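PDB 5U1T: separin from Saccharomyces cerevisiae, which cleaves the Scc1 subunit of cohesin as a caspase-like cysteine protease at the onset of anaphase, releasing sister chromatids for segregation. Local coordinates for residues T105-A110 / L417-V422; E828-Y833 / E869-S874; D1309-V1314 / I1330-L1335. One frame throughout, in Å; residues are numbered along the deposited sequence.

The three contacts follow one another along an elongated, largely helical chain: each closes before the next opens. Interaction 1 (105-110 with 417-422) and interaction 3 (1309-1314 with 1330-1335) lie on opposite sides of the chain's centre, their own centres about 121 Å apart. Interaction 2 (828-833 with 869-874) falls between them, about 56 Å from the first and 66 Å from the third, centre to centre. None touches another; the nearest atoms of interactions 1 and 2 are about 43 Å apart. Interaction 3 belongs to the peptidase C50 family region, which also holds the probable catalytic Cys-1497, but all three are structural packing away from that residue.

Interaction 1: residues T105-A110 / L417-V422; sequences TNLFQA and LEISNV
Leu-107 and Phe-108 project from the loop joining helices 91-103 and 113-117 onto Ile-419 and Ser-420 of helix 408-425, a loop-to-helix packing within the helical part of separase. It brings together pieces more than 300 residues apart in sequence, buries 123 Å² in all, and keeps the backbones well separated, the CA atoms of Phe-108 and Ser-420 lying 9.2 Å apart.

The apolar part is a methyl-to-methyl contact, with Leu-107 CD2 3.6 Å from Ile-419 CG2. The two side chains cross at about a right angle and touch through one methyl each. Leu-107 sends its CG opposite the backbone N (chi1 -178°), which carries the branched end across to the helix. The pair is extended by other residues: Leu-107 also packs on Tyr-462 and Asn-498, while Ile-419 touches Cys-463 and Phe-438.

Polar bonds hold each side in shape without joining the two. Within the helix, Asn-421 N donates to Leu-417 O at 3.0 Å, and Val-422 N donates to Glu-418 O at the same length. On the loop side, Asn-106 is gripped by Phe-102 O, Asn-125 and Tyr-128, which probably steadies the chain just before the two contact residues. The hydroxyl of Ser-420 bonds to Asn-416 O one helical turn back.

The aromatic contact is the more exposed part. Phe-108 leaves the loop at an angle to the helix, and only the far end of its ring comes near: the Ser-420 hydroxyl lies at the ring's edge, near its plane, with Ser-420 OG 3.9 Å from Phe-108 CE1.

Interaction 2: residues E828-Y833 / E869-S874; sequences EPIIVY and EADITS
Ile-830 and Ser-874 mark the closest backbone approach, their CA atoms 8.2 Å apart, where the first turns of two helices face each other. Helix 829-845 begins after Glu-828, whose carbonyl O accepts from both Ile-831 N and Val-832 N. Helix 872-881 begins after Asp-871, its N-cap.

Ile-830 reaches across with its delta methyl. Its CG1 lies opposite the backbone N (chi1 -173°), and Ile-830 CD1 ends 3.3 Å from Asp-871 OD2 and equally 3.3 Å from Ser-874 OG, covering the polar pair with a methyl group. Tyr-833 meets the same serine obliquely, with Tyr-833 CE2 3.9 Å from Ser-874 O.

The carboxylate of Asp-871 is held by three bonds from its own segment. Asp-871 OD1 takes the Thr-873 hydroxyl on its syn lone pair and also accepts from Ser-874 N at 3.0 Å, from well above the carboxylate plane. Asp-871 OD2 accepts from Ser-874 OG at 2.6 Å, likewise above the plane. The helix start and Arg-834, a long and weak ion-pair partner, would probably favour the charged form. An alanine here removes the carboxylate; Ser-874 N would probably be left without its capping acceptor, and the hydroxyls of Thr-873 and Ser-874 would lose the acceptor they share.

This buried junction lies among helices, with no strand taking part: Phe-617 of helix 602-617 packs against Ile-830, Phe-863 of helix 849-863 meets the Tyr-833 ring, and Met-877 and Phe-878 continue the contact along helix 872-881.

Interaction 3: residues D1309-V1314 / I1330-L1335; sequences DLIYFV and IDFSML
Ile-1311 packs against Leu-1335 and Phe-1332, joining two consecutive helices, 1303-1320 and 1332-1347, in a helix-loop-helix unit of the peptidase C50 region. CG2 of Ile-1311 does the touching: it lies 3.7 Å from Leu-1335 CD1 and, more loosely, 4.4 Å from Phe-1332 CE1, which it approaches obliquely. That methyl is set opposite the backbone N (chi1 -46°), which turns the short branch, CG2, to the second helix and leaves the longer CG1-CD1 branch beside the backbone N. Phe-1332 and Leu-1335 are three residues apart and lie on the same side of their helix, which lets one isoleucine methyl meet both. The contact buries 136 Å² and is wholly apolar, with the CA atoms of Ile-1311 and Leu-1335 8.7 Å apart.

The next shell is the start of the second helix. Ile-1330, just before the N-cap, lays its CG2 over the centre of one face of the Phe-1332 ring, 4.0 Å above the plane. Ile-1330 CG2 also comes 3.8 Å from Leu-1335 CD1; this pairing of the residue before the cap with the fourth residue of the helix is a hydrophobic staple, and it packs against both of Ile-1311's partners.

Farther out, Leu-1335 rests on Ile-1265 of helix 1252-1269, and the backbone of Asp-1331 bonds to that of Asn-1269. Asp-1331 itself centres an inverse gamma turn and caps the helix: Asp-1331 OD1 accepts a weak bond from Met-1334 N, 3.3 Å long with an N-H...O angle of 161°.

Interaction 1: residues T105-A110 / L417-V422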
ATOM      1  N   THR A 105     -38.448 -36.311  -0.721  1.00 49.37           N
ATOM      2  CA  THR A 105     -37.602 -36.217   0.467  1.00 41.20           C
ATOM      3  C   THR A 105     -36.335 -37.060   0.355  1.00 43.07           C
ATOM      4  O   THR A 105     -35.640 -37.270   1.345  1.00 44.40           O
ATOM      5  CB  THR A 105     -38.385 -36.649   1.739  1.00 47.99           C
ATOM      6  OG1 THR A 105     -39.013 -37.937   1.520  1.00 53.72           O
ATOM      7  CG2 THR A 105     -39.464 -35.628   2.094  1.00 44.54           C
ATOM      8  N   ASN A 106     -36.041 -37.543  -0.850  1.00 36.47           N
ATOM      9  CA  ASN A 106     -34.917 -38.446  -1.071  1.00 37.89           C
ATOM     10  C   ASN A 106     -34.256 -38.205  -2.426  1.00 43.78           C
ATOM     11  O   ASN A 106     -34.926 -37.824  -3.383  1.00 45.41           O
ATOM     12  CB  ASN A 106     -35.365 -39.928  -1.009  1.00 43.57           C
ATOM     13  CG  ASN A 106     -35.938 -40.341   0.352  1.00 47.54           C
ATOM     14  OD1 ASN A 106     -35.199 -40.754   1.239  1.00 52.28           O
ATOM     15  ND2 ASN A 106     -37.256 -40.246   0.508  1.00 42.34           N
ATOM     16  N   LEU A 107     -32.957 -38.471  -2.534  1.00 41.40           N
ATOM     17  CA  LEU A 107     -32.325 -38.419  -3.839  1.00 43.81           C
ATOM     18  C   LEU A 107     -32.950 -39.457  -4.741  1.00 47.21           C
ATOM     19  O   LEU A 107     -33.478 -39.153  -5.812  1.00 51.01           O
ATOM     20  CB  LEU A 107     -30.820 -38.657  -3.755  1.00 43.20           C
ATOM     21  CG  LEU A 107     -30.196 -38.535  -5.154  1.00 45.90           C
ATOM     22  CD1 LEU A 107     -30.317 -37.113  -5.742  1.00 46.70           C
ATOM     23  CD2 LEU A 107     -28.772 -39.054  -5.199  1.00 47.07           C
ATOM     24  N   PHE A 108     -32.883 -40.699  -4.281  1.00 58.35           N
ATOM     25  CA  PHE A 108     -33.516 -41.838  -4.948  1.00 58.57           C
ATOM     26  C   PHE A 108     -34.990 -41.588  -5.164  1.00 52.99           C
ATOM     27  O   PHE A 108     -35.614 -40.856  -4.404  1.00 50.72           O
ATOM     28  CB  PHE A 108     -33.300 -43.109  -4.129  1.00 49.85           C
ATOM     29  CG  PHE A 108     -31.918 -43.195  -3.535  1.00 58.63           C
ATOM     30  CD1 PHE A 108     -30.864 -43.735  -4.261  1.00 60.77           C
ATOM     31  CD2 PHE A 108     -31.652 -42.680  -2.268  1.00 49.26           C
ATOM     32  CE1 PHE A 108     -29.594 -43.785  -3.718  1.00 57.90           C
ATOM     33  CE2 PHE A 108     -30.408 -42.752  -1.741  1.00 47.99           C
ATOM     34  CZ  PHE A 108     -29.376 -43.306  -2.468  1.00 48.76           C
ATOM     35  N   GLN A 109     -35.531 -42.181  -6.222  1.00 52.01           N
ATOM     36  CA  GLN A 109     -36.933 -41.995  -6.565  1.00 54.88           C
ATOM     37  C   GLN A 109     -37.622 -43.338  -6.588  1.00 57.56           C
ATOM     38  O   GLN A 109     -36.989 -44.358  -6.841  1.00 56.74           O
ATOM     39  CB  GLN A 109     -37.064 -41.287  -7.908  1.00 48.29           C
ATOM     40  CG  GLN A 109     -36.536 -39.866  -7.875  1.00 49.82           C
ATOM     41  CD  GLN A 109     -37.371 -38.966  -6.989  1.00 53.88           C
ATOM     42  OE1 GLN A 109     -36.974 -38.621  -5.862  1.00 49.46           O
ATOM     43  NE2 GLN A 109     -38.553 -38.583  -7.489  1.00 56.56           N
ATOM     44  N   ALA A 110     -38.915 -43.352  -6.295  1.00 56.81           N
ATOM     45  CA  ALA A 110     -39.658 -44.604  -6.301  1.00 54.61           C
ATOM     46  C   ALA A 110     -40.809 -44.490  -7.282  1.00 58.52           C
ATOM     47  O   ALA A 110     -41.390 -43.408  -7.446  1.00 50.66           O
ATOM     48  CB  ALA A 110     -40.166 -44.943  -4.905  1.00 49.57           C
ATOM     49  N   LEU A 417     -22.662 -44.456  -7.476  1.00 59.02           N
ATOM     50  CA  LEU A 417     -22.279 -45.342  -6.390  1.00 59.74           C
ATOM     51  C   LEU A 417     -21.523 -44.556  -5.339  1.00 64.58           C
ATOM     52  O   LEU A 417     -21.671 -44.796  -4.135  1.00 61.55           O
ATOM     53  CB  LEU A 417     -21.434 -46.498  -6.900  1.00 63.02           C
ATOM     54  CG  LEU A 417     -21.161 -47.586  -5.866  1.00 65.17           C
ATOM     55  CD1 LEU A 417     -22.444 -47.999  -5.213  1.00 59.48           C
ATOM     56  CD2 LEU A 417     -20.499 -48.762  -6.530  1.00 66.44           C
ATOM     57  N   GLU A 418     -20.701 -43.621  -5.816  1.00 66.77           N
ATOM     58  CA  GLU A 418     -20.000 -42.675  -4.961  1.00 63.77           C
ATOM     59  C   GLU A 418     -21.001 -41.918  -4.093  1.00 61.69           C
ATOM     60  O   GLU A 418     -20.897 -41.914  -2.866  1.00 61.36           O
ATOM     61  CB  GLU A 418     -19.171 -41.703  -5.815  1.00 71.14           C
ATOM     62  CG  GLU A 418     -18.240 -40.809  -5.027  1.00 72.56           C
ATOM     63  CD  GLU A 418     -17.423 -41.592  -3.998  1.00 75.00           C
ATOM     64  OE1 GLU A 418     -16.595 -42.449  -4.394  1.00 76.91           O
ATOM     65  OE2 GLU A 418     -17.615 -41.352  -2.782  1.00 79.88           O
ATOM     66  N   ILE A 419     -21.979 -41.295  -4.745  1.00 58.27           N
ATOM     67  CA  ILE A 419     -23.052 -40.596  -4.048  1.00 58.58           C
ATOM     68  C   ILE A 419     -23.795 -41.497  -3.071  1.00 61.50           C
ATOM     69  O   ILE A 419     -24.100 -41.094  -1.943  1.00 63.79           O
ATOM     70  CB  ILE A 419     -24.062 -40.008  -5.030  1.00 58.01           C
ATOM     71  CG1 ILE A 419     -23.439 -38.834  -5.783  1.00 67.01           C
ATOM     72  CG2 ILE A 419     -25.314 -39.564  -4.299  1.00 51.46           C
ATOM     73  CD1 ILE A 419     -22.919 -37.723  -4.878  1.00 60.17           C
ATOM     74  N   SER A 420     -24.078 -42.717  -3.501  1.00 62.41           N
ATOM     75  CA  SER A 420     -24.767 -43.656  -2.639  1.00 59.28           C
ATOM     76  C   SER A 420     -24.037 -43.774  -1.318  1.00 58.89           C
ATOM     77  O   SER A 420     -24.617 -43.511  -0.268  1.00 64.17           O
ATOM     78  CB  SER A 420     -24.910 -45.031  -3.302  1.00 62.67           C
ATOM     79  OG  SER A 420     -25.972 -45.016  -4.241  1.00 63.71           O
ATOM     80  N   ASN A 421     -22.776 -44.133  -1.414  1.00 64.07           N
ATOM     81  CA  ASN A 421     -21.883 -44.284  -0.291  1.00 69.75           C
ATOM     82  C   ASN A 421     -21.887 -43.079   0.620  1.00 67.98           C
ATOM     83  O   ASN A 421     -21.876 -43.187   1.828  1.00 64.68           O
ATOM     84  CB  ASN A 421     -20.485 -44.459  -0.839  1.00 65.95           C
ATOM     85  CG  ASN A 421     -19.471 -44.606   0.238  1.00 66.80           C
ATOM     86  OD1 ASN A 421     -19.800 -44.606   1.398  1.00 78.43           O
ATOM     87  ND2 ASN A 421     -18.236 -44.728  -0.137  1.00 68.27           N
ATOM     88  N   VAL A 422     -21.863 -41.923   0.008  1.00 62.09           N
ATOM     89  CA  VAL A 422     -21.885 -40.671   0.736  1.00 57.60           C
ATOM     90  C   VAL A 422     -23.141 -40.621   1.594  1.00 58.40           C
ATOM     91  O   VAL A 422     -23.076 -40.327   2.785  1.00 62.57           O
ATOM     92  CB  VAL A 422     -21.858 -39.449  -0.184  1.00 61.82           C
ATOM     93  CG1 VAL A 422     -22.153 -38.211   0.617  1.00 49.75           C
ATOM     94  CG2 VAL A 422     -20.511 -39.327  -0.882  1.00 59.22           C
TER

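Interaction 2: residues E828-Y833 / E869-S874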
ATOM      1  N   GLU A 828     -10.579   7.225  -3.310  1.00 61.65           N
ATOM      2  CA  GLU A 828     -10.552   6.849  -1.890  1.00 61.24           C
ATOM      3  C   GLU A 828     -10.348   8.068  -1.012  1.00 63.11           C
ATOM      4  O   GLU A 828      -9.311   8.667  -1.017  1.00 60.87           O
ATOM      5  CB  GLU A 828      -9.518   5.777  -1.606  1.00 58.90           C
ATOM      6  CG  GLU A 828      -9.676   4.516  -2.430  1.00 63.11           C
ATOM      7  CD  GLU A 828     -10.986   3.815  -2.225  1.00 63.88           C
ATOM      8  OE1 GLU A 828     -11.402   3.647  -1.081  1.00 61.56           O
ATOM      9  OE2 GLU A 828     -11.610   3.427  -3.213  1.00 61.59           O
ATOM     10  N   PRO A 829     -11.329   8.379  -0.192  1.00 59.83           N
ATOM     11  CA  PRO A 829     -11.327   9.616   0.598  1.00 59.32           C
ATOM     12  C   PRO A 829     -10.140   9.762   1.556  1.00 59.49           C
ATOM     13  O   PRO A 829      -9.573  10.850   1.662  1.00 61.39           O
ATOM     14  CB  PRO A 829     -12.643   9.530   1.376  1.00 60.88           C
ATOM     15  CG  PRO A 829     -13.526   8.750   0.476  1.00 60.36           C
ATOM     16  CD  PRO A 829     -12.623   7.686  -0.105  1.00 63.63           C
ATOM     17  N   ILE A 830      -9.730   8.700   2.218  1.00 56.27           N
ATOM     18  CA  ILE A 830      -8.602   8.810   3.115  1.00 50.88           C
ATOM     19  C   ILE A 830      -7.324   9.086   2.380  1.00 53.08           C
ATOM     20  O   ILE A 830      -6.419   9.663   2.911  1.00 55.72           O
ATOM     21  CB  ILE A 830      -8.423   7.550   3.949  1.00 48.74           C
ATOM     22  CG1 ILE A 830      -7.357   7.756   4.995  1.00 53.30           C
ATOM     23  CG2 ILE A 830      -7.998   6.405   3.078  1.00 48.59           C
ATOM     24  CD1 ILE A 830      -7.801   8.633   6.119  1.00 55.43           C
ATOM     25  N   ILE A 831      -7.247   8.659   1.145  1.00 56.27           N
ATOM     26  CA  ILE A 831      -6.046   8.917   0.368  1.00 52.40           C
ATOM     27  C   ILE A 831      -6.099  10.320  -0.220  1.00 52.47           C
ATOM     28  O   ILE A 831      -5.126  11.056  -0.164  1.00 54.82           O
ATOM     29  CB  ILE A 831      -5.854   7.892  -0.753  1.00 55.01           C
ATOM     30  CG1 ILE A 831      -5.757   6.481  -0.171  1.00 56.07           C
ATOM     31  CG2 ILE A 831      -4.581   8.198  -1.521  1.00 56.35           C
ATOM     32  CD1 ILE A 831      -4.519   6.238   0.681  1.00 54.07           C
ATOM     33  N   VAL A 832      -7.249  10.685  -0.767  1.00 54.15           N
ATOM     34  CA  VAL A 832      -7.456  12.018  -1.294  1.00 54.94           C
ATOM     35  C   VAL A 832      -7.239  13.063  -0.202  1.00 54.12           C
ATOM     36  O   VAL A 832      -6.533  14.052  -0.421  1.00 55.38           O
ATOM     37  CB  VAL A 832      -8.857  12.150  -1.910  1.00 55.38           C
ATOM     38  CG1 VAL A 832      -9.159  13.581  -2.290  1.00 48.69           C
ATOM     39  CG2 VAL A 832      -8.959  11.255  -3.126  1.00 55.69           C
ATOM     40  N   TYR A 833      -7.810  12.843   0.979  1.00 52.91           N
ATOM     41  CA  TYR A 833      -7.611  13.789   2.068  1.00 49.82           C
ATOM     42  C   TYR A 833      -6.133  13.927   2.428  1.00 53.33           C
ATOM     43  O   TYR A 833      -5.602  15.030   2.420  1.00 52.23           O
ATOM     44  CB  TYR A 833      -8.383  13.413   3.337  1.00 53.87           C
ATOM     45  CG  TYR A 833      -8.012  14.385   4.435  1.00 54.56           C
ATOM     46  CD1 TYR A 833      -8.376  15.727   4.333  1.00 53.78           C
ATOM     47  CD2 TYR A 833      -7.217  13.998   5.515  1.00 45.76           C
ATOM     48  CE1 TYR A 833      -8.001  16.643   5.281  1.00 50.39           C
ATOM     49  CE2 TYR A 833      -6.833  14.917   6.471  1.00 53.93           C
ATOM     50  CZ  TYR A 833      -7.229  16.239   6.347  1.00 54.17           C
ATOM     51  OH  TYR A 833      -6.863  17.180   7.288  1.00 57.64           O
ATOM     52  N   GLU A 869     -14.570  10.940  14.345  1.00 61.09           N
ATOM     53  CA  GLU A 869     -14.408  10.330  15.668  1.00 57.16           C
ATOM     54  C   GLU A 869     -13.610   9.029  15.636  1.00 57.07           C
ATOM     55  O   GLU A 869     -13.046   8.636  16.644  1.00 66.06           O
ATOM     56  CB  GLU A 869     -15.765  10.056  16.325  1.00 63.66           C
ATOM     57  CG  GLU A 869     -16.775  11.187  16.188  1.00 73.52           C
ATOM     58  CD  GLU A 869     -17.407  11.607  17.527  1.00 89.89           C
ATOM     59  OE1 GLU A 869     -18.517  11.088  17.863  1.00 90.45           O
ATOM     60  OE2 GLU A 869     -16.803  12.471  18.228  1.00 90.80           O
ATOM     61  N   ALA A 870     -13.548   8.362  14.492  1.00 55.05           N
ATOM     62  CA  ALA A 870     -12.847   7.079  14.424  1.00 57.81           C
ATOM     63  C   ALA A 870     -11.363   7.204  14.045  1.00 59.05           C
ATOM     64  O   ALA A 870     -10.514   6.454  14.543  1.00 55.51           O
ATOM     65  CB  ALA A 870     -13.554   6.155  13.443  1.00 61.90           C
ATOM     66  N   ASP A 871     -11.067   8.147  13.150  1.00 56.28           N
ATOM     67  CA  ASP A 871      -9.699   8.409  12.693  1.00 57.72           C
ATOM     68  C   ASP A 871      -9.036   9.631  13.383  1.00 54.32           C
ATOM     69  O   ASP A 871      -9.115  10.755  12.881  1.00 53.95           O
ATOM     70  CB  ASP A 871      -9.698   8.611  11.182  1.00 47.24           C
ATOM     71  CG  ASP A 871      -8.307   8.688  10.607  1.00 55.67           C
ATOM     72  OD1 ASP A 871      -7.322   8.675  11.381  1.00 58.00           O
ATOM     73  OD2 ASP A 871      -8.197   8.769   9.364  1.00 62.17           O
ATOM     74  N   ILE A 872      -8.367   9.401  14.510  1.00 51.09           N
ATOM     75  CA  ILE A 872      -7.825  10.516  15.290  1.00 59.01           C
ATOM     76  C   ILE A 872      -6.643  11.171  14.563  1.00 52.41           C
ATOM     77  O   ILE A 872      -6.489  12.377  14.619  1.00 56.13           O
ATOM     78  CB  ILE A 872      -7.398  10.084  16.725  1.00 52.03           C
ATOM     79  CG1 ILE A 872      -6.958  11.303  17.543  1.00 58.11           C
ATOM     80  CG2 ILE A 872      -6.286   9.056  16.699  1.00 50.28           C
ATOM     81  CD1 ILE A 872      -7.945  12.463  17.533  1.00 58.50           C
ATOM     82  N   THR A 873      -5.846  10.384  13.849  1.00 50.70           N
ATOM     83  CA  THR A 873      -4.712  10.930  13.131  1.00 45.90           C
ATOM     84  C   THR A 873      -5.150  11.809  11.937  1.00 56.62           C
ATOM     85  O   THR A 873      -4.476  12.795  11.636  1.00 61.28           O
ATOM     86  CB  THR A 873      -3.732   9.814  12.670  1.00 41.67           C
ATOM     87  OG1 THR A 873      -4.393   8.887  11.815  1.00 53.04           O
ATOM     88  CG2 THR A 873      -3.187   9.054  13.858  1.00 47.26           C
ATOM     89  N   SER A 874      -6.271  11.513  11.279  1.00 56.65           N
ATOM     90  CA  SER A 874      -6.790  12.449  10.281  1.00 53.18           C
ATOM     91  C   SER A 874      -7.434  13.683  10.910  1.00 53.32           C
ATOM     92  O   SER A 874      -7.445  14.751  10.302  1.00 55.72           O
ATOM     93  CB  SER A 874      -7.825  11.796   9.365  1.00 56.78           C
ATOM     94  OG  SER A 874      -7.229  10.978   8.391  1.00 55.16           O
TER

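Interaction 3: residues D1309-V1314 / I1330-L1335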
ATOM      1  N   ASP A1309      27.234  58.952  11.073  1.00 53.89           N
ATOM      2  CA  ASP A1309      26.886  57.554  11.223  1.00 51.43           C
ATOM      3  C   ASP A1309      28.058  56.712  11.697  1.00 54.22           C
ATOM      4  O   ASP A1309      27.866  55.795  12.479  1.00 52.28           O
ATOM      5  CB  ASP A1309      26.353  56.990   9.910  1.00 60.75           C
ATOM      6  CG  ASP A1309      25.056  57.634   9.498  1.00 62.01           C
ATOM      7  OD1 ASP A1309      24.422  58.277  10.359  1.00 66.14           O
ATOM      8  OD2 ASP A1309      24.670  57.506   8.318  1.00 64.13           O
ATOM      9  N   LEU A1310      29.270  56.998  11.216  1.00 54.45           N
ATOM     10  CA  LEU A1310      30.456  56.340  11.753  1.00 48.07           C
ATOM     11  C   LEU A1310      30.646  56.627  13.226  1.00 51.43           C
ATOM     12  O   LEU A1310      31.068  55.750  13.968  1.00 51.12           O
ATOM     13  CB  LEU A1310      31.709  56.756  11.016  1.00 52.16           C
ATOM     14  CG  LEU A1310      32.113  55.883   9.851  1.00 60.08           C
ATOM     15  CD1 LEU A1310      33.584  56.065   9.586  1.00 64.82           C
ATOM     16  CD2 LEU A1310      31.810  54.439  10.147  1.00 61.96           C
ATOM     17  N   ILE A1311      30.351  57.859  13.638  1.00 51.52           N
ATOM     18  CA  ILE A1311      30.499  58.251  15.041  1.00 52.65           C
ATOM     19  C   ILE A1311      29.564  57.382  15.873  1.00 50.06           C
ATOM     20  O   ILE A1311      29.980  56.741  16.838  1.00 50.69           O
ATOM     21  CB  ILE A1311      30.173  59.758  15.288  1.00 52.82           C
ATOM     22  CG1 ILE A1311      30.831  60.664  14.246  1.00 54.34           C
ATOM     23  CG2 ILE A1311      30.562  60.181  16.667  1.00 47.02           C
ATOM     24  CD1 ILE A1311      32.195  61.017  14.521  1.00 48.75           C
ATOM     25  N   TYR A1312      28.303  57.354  15.461  1.00 47.67           N
ATOM     26  CA  TYR A1312      27.282  56.553  16.111  1.00 53.16           C
ATOM     27  C   TYR A1312      27.714  55.111  16.293  1.00 52.06           C
ATOM     28  O   TYR A1312      27.500  54.503  17.350  1.00 49.63           O
ATOM     29  CB  TYR A1312      26.000  56.591  15.299  1.00 46.31           C
ATOM     30  CG  TYR A1312      25.322  57.928  15.328  1.00 57.92           C
ATOM     31  CD1 TYR A1312      25.695  58.899  16.252  1.00 50.68           C
ATOM     32  CD2 TYR A1312      24.296  58.220  14.426  1.00 59.52           C
ATOM     33  CE1 TYR A1312      25.070  60.124  16.279  1.00 59.61           C
ATOM     34  CE2 TYR A1312      23.653  59.450  14.437  1.00 61.05           C
ATOM     35  CZ  TYR A1312      24.040  60.399  15.365  1.00 67.18           C
ATOM     36  OH  TYR A1312      23.391  61.627  15.374  1.00 73.82           O
ATOM     37  N   PHE A1313      28.321  54.580  15.244  1.00 47.23           N
ATOM     38  CA  PHE A1313      28.809  53.228  15.253  1.00 47.66           C
ATOM     39  C   PHE A1313      29.864  53.054  16.336  1.00 50.33           C
ATOM     40  O   PHE A1313      29.798  52.114  17.135  1.00 51.57           O
ATOM     41  CB  PHE A1313      29.366  52.855  13.876  1.00 51.31           C
ATOM     42  CG  PHE A1313      29.867  51.455  13.800  1.00 50.56           C
ATOM     43  CD1 PHE A1313      29.007  50.388  14.059  1.00 55.63           C
ATOM     44  CD2 PHE A1313      31.184  51.195  13.488  1.00 47.48           C
ATOM     45  CE1 PHE A1313      29.460  49.077  14.007  1.00 53.67           C
ATOM     46  CE2 PHE A1313      31.651  49.893  13.426  1.00 55.85           C
ATOM     47  CZ  PHE A1313      30.787  48.827  13.694  1.00 56.83           C
ATOM     48  N   VAL A1314      30.828  53.978  16.372  1.00 48.46           N
ATOM     49  CA  VAL A1314      31.911  53.889  17.336  1.00 49.49           C
ATOM     50  C   VAL A1314      31.401  54.127  18.774  1.00 51.55           C
ATOM     51  O   VAL A1314      31.732  53.370  19.694  1.00 49.13           O
ATOM     52  CB  VAL A1314      33.045  54.874  16.979  1.00 53.14           C
ATOM     53  CG1 VAL A1314      34.207  54.710  17.933  1.00 46.86           C
ATOM     54  CG2 VAL A1314      33.511  54.606  15.554  1.00 48.29           C
ATOM     55  N   ILE A1330      28.587  65.169  24.684  1.00 55.12           N
ATOM     56  CA  ILE A1330      29.673  64.935  23.752  1.00 54.63           C
ATOM     57  C   ILE A1330      29.864  66.231  22.976  1.00 53.86           C
ATOM     58  O   ILE A1330      28.884  66.883  22.609  1.00 55.60           O
ATOM     59  CB  ILE A1330      29.378  63.767  22.787  1.00 60.13           C
ATOM     60  CG1 ILE A1330      29.226  62.450  23.562  1.00 56.21           C
ATOM     61  CG2 ILE A1330      30.456  63.668  21.698  1.00 54.15           C
ATOM     62  CD1 ILE A1330      28.534  61.355  22.785  1.00 55.21           C
ATOM     63  N   ASP A1331      31.107  66.625  22.741  1.00 53.79           N
ATOM     64  CA  ASP A1331      31.337  67.796  21.911  1.00 59.51           C
ATOM     65  C   ASP A1331      31.372  67.412  20.439  1.00 55.74           C
ATOM     66  O   ASP A1331      32.442  67.206  19.874  1.00 56.74           O
ATOM     67  CB  ASP A1331      32.636  68.499  22.299  1.00 59.85           C
ATOM     68  CG  ASP A1331      32.728  69.898  21.721  1.00 62.69           C
ATOM     69  OD1 ASP A1331      31.858  70.266  20.897  1.00 63.18           O
ATOM     70  OD2 ASP A1331      33.678  70.627  22.088  1.00 65.79           O
ATOM     71  N   PHE A1332      30.197  67.327  19.823  1.00 61.66           N
ATOM     72  CA  PHE A1332      30.085  66.933  18.420  1.00 58.61           C
ATOM     73  C   PHE A1332      30.728  67.958  17.502  1.00 60.65           C
ATOM     74  O   PHE A1332      31.286  67.589  16.477  1.00 60.48           O
ATOM     75  CB  PHE A1332      28.621  66.714  18.026  1.00 60.76           C
ATOM     76  CG  PHE A1332      28.047  65.429  18.544  1.00 59.66           C
ATOM     77  CD1 PHE A1332      28.289  64.243  17.890  1.00 53.57           C
ATOM     78  CD2 PHE A1332      27.286  65.409  19.699  1.00 55.99           C
ATOM     79  CE1 PHE A1332      27.778  63.061  18.366  1.00 54.39           C
ATOM     80  CE2 PHE A1332      26.766  64.230  20.178  1.00 60.60           C
ATOM     81  CZ  PHE A1332      27.012  63.049  19.506  1.00 60.28           C
ATOM     82  N   SER A1333      30.663  69.236  17.883  1.00 62.46           N
ATOM     83  CA  SER A1333      31.250  70.301  17.074  1.00 62.31           C
ATOM     84  C   SER A1333      32.725  70.016  16.883  1.00 62.08           C
ATOM     85  O   SER A1333      33.246  70.044  15.761  1.00 61.82           O
ATOM     86  CB  SER A1333      31.046  71.654  17.730  1.00 66.34           C
ATOM     87  OG  SER A1333      29.886  71.612  18.545  1.00 76.53           O
ATOM     88  N   MET A1334      33.381  69.686  17.985  1.00 57.88           N
ATOM     89  CA  MET A1334      34.804  69.399  17.977  1.00 57.84           C
ATOM     90  C   MET A1334      35.120  68.049  17.302  1.00 61.28           C
ATOM     91  O   MET A1334      36.109  67.940  16.574  1.00 57.79           O
ATOM     92  CB  MET A1334      35.330  69.443  19.412  1.00 57.94           C
ATOM     93  CG  MET A1334      36.737  69.949  19.577  1.00 64.52           C
ATOM     94  SD  MET A1334      37.025  71.603  18.893  1.00 73.47           S
ATOM     95  CE  MET A1334      35.551  72.455  19.488  1.00 69.49           C
ATOM     96  N   LEU A1335      34.287  67.030  17.527  1.00 56.68           N
ATOM     97  CA  LEU A1335      34.461  65.764  16.812  1.00 54.47           C
ATOM     98  C   LEU A1335      34.480  66.034  15.324  1.00 55.64           C
ATOM     99  O   LEU A1335      35.390  65.624  14.614  1.00 59.71           O
ATOM    100  CB  LEU A1335      33.344  64.763  17.120  1.00 56.35           C
ATOM    101  CG  LEU A1335      33.298  64.037  18.465  1.00 59.35           C
ATOM    102  CD1 LEU A1335      32.222  62.970  18.451  1.00 52.62           C
ATOM    103  CD2 LEU A1335      34.654  63.449  18.817  1.00 57.81           C
TER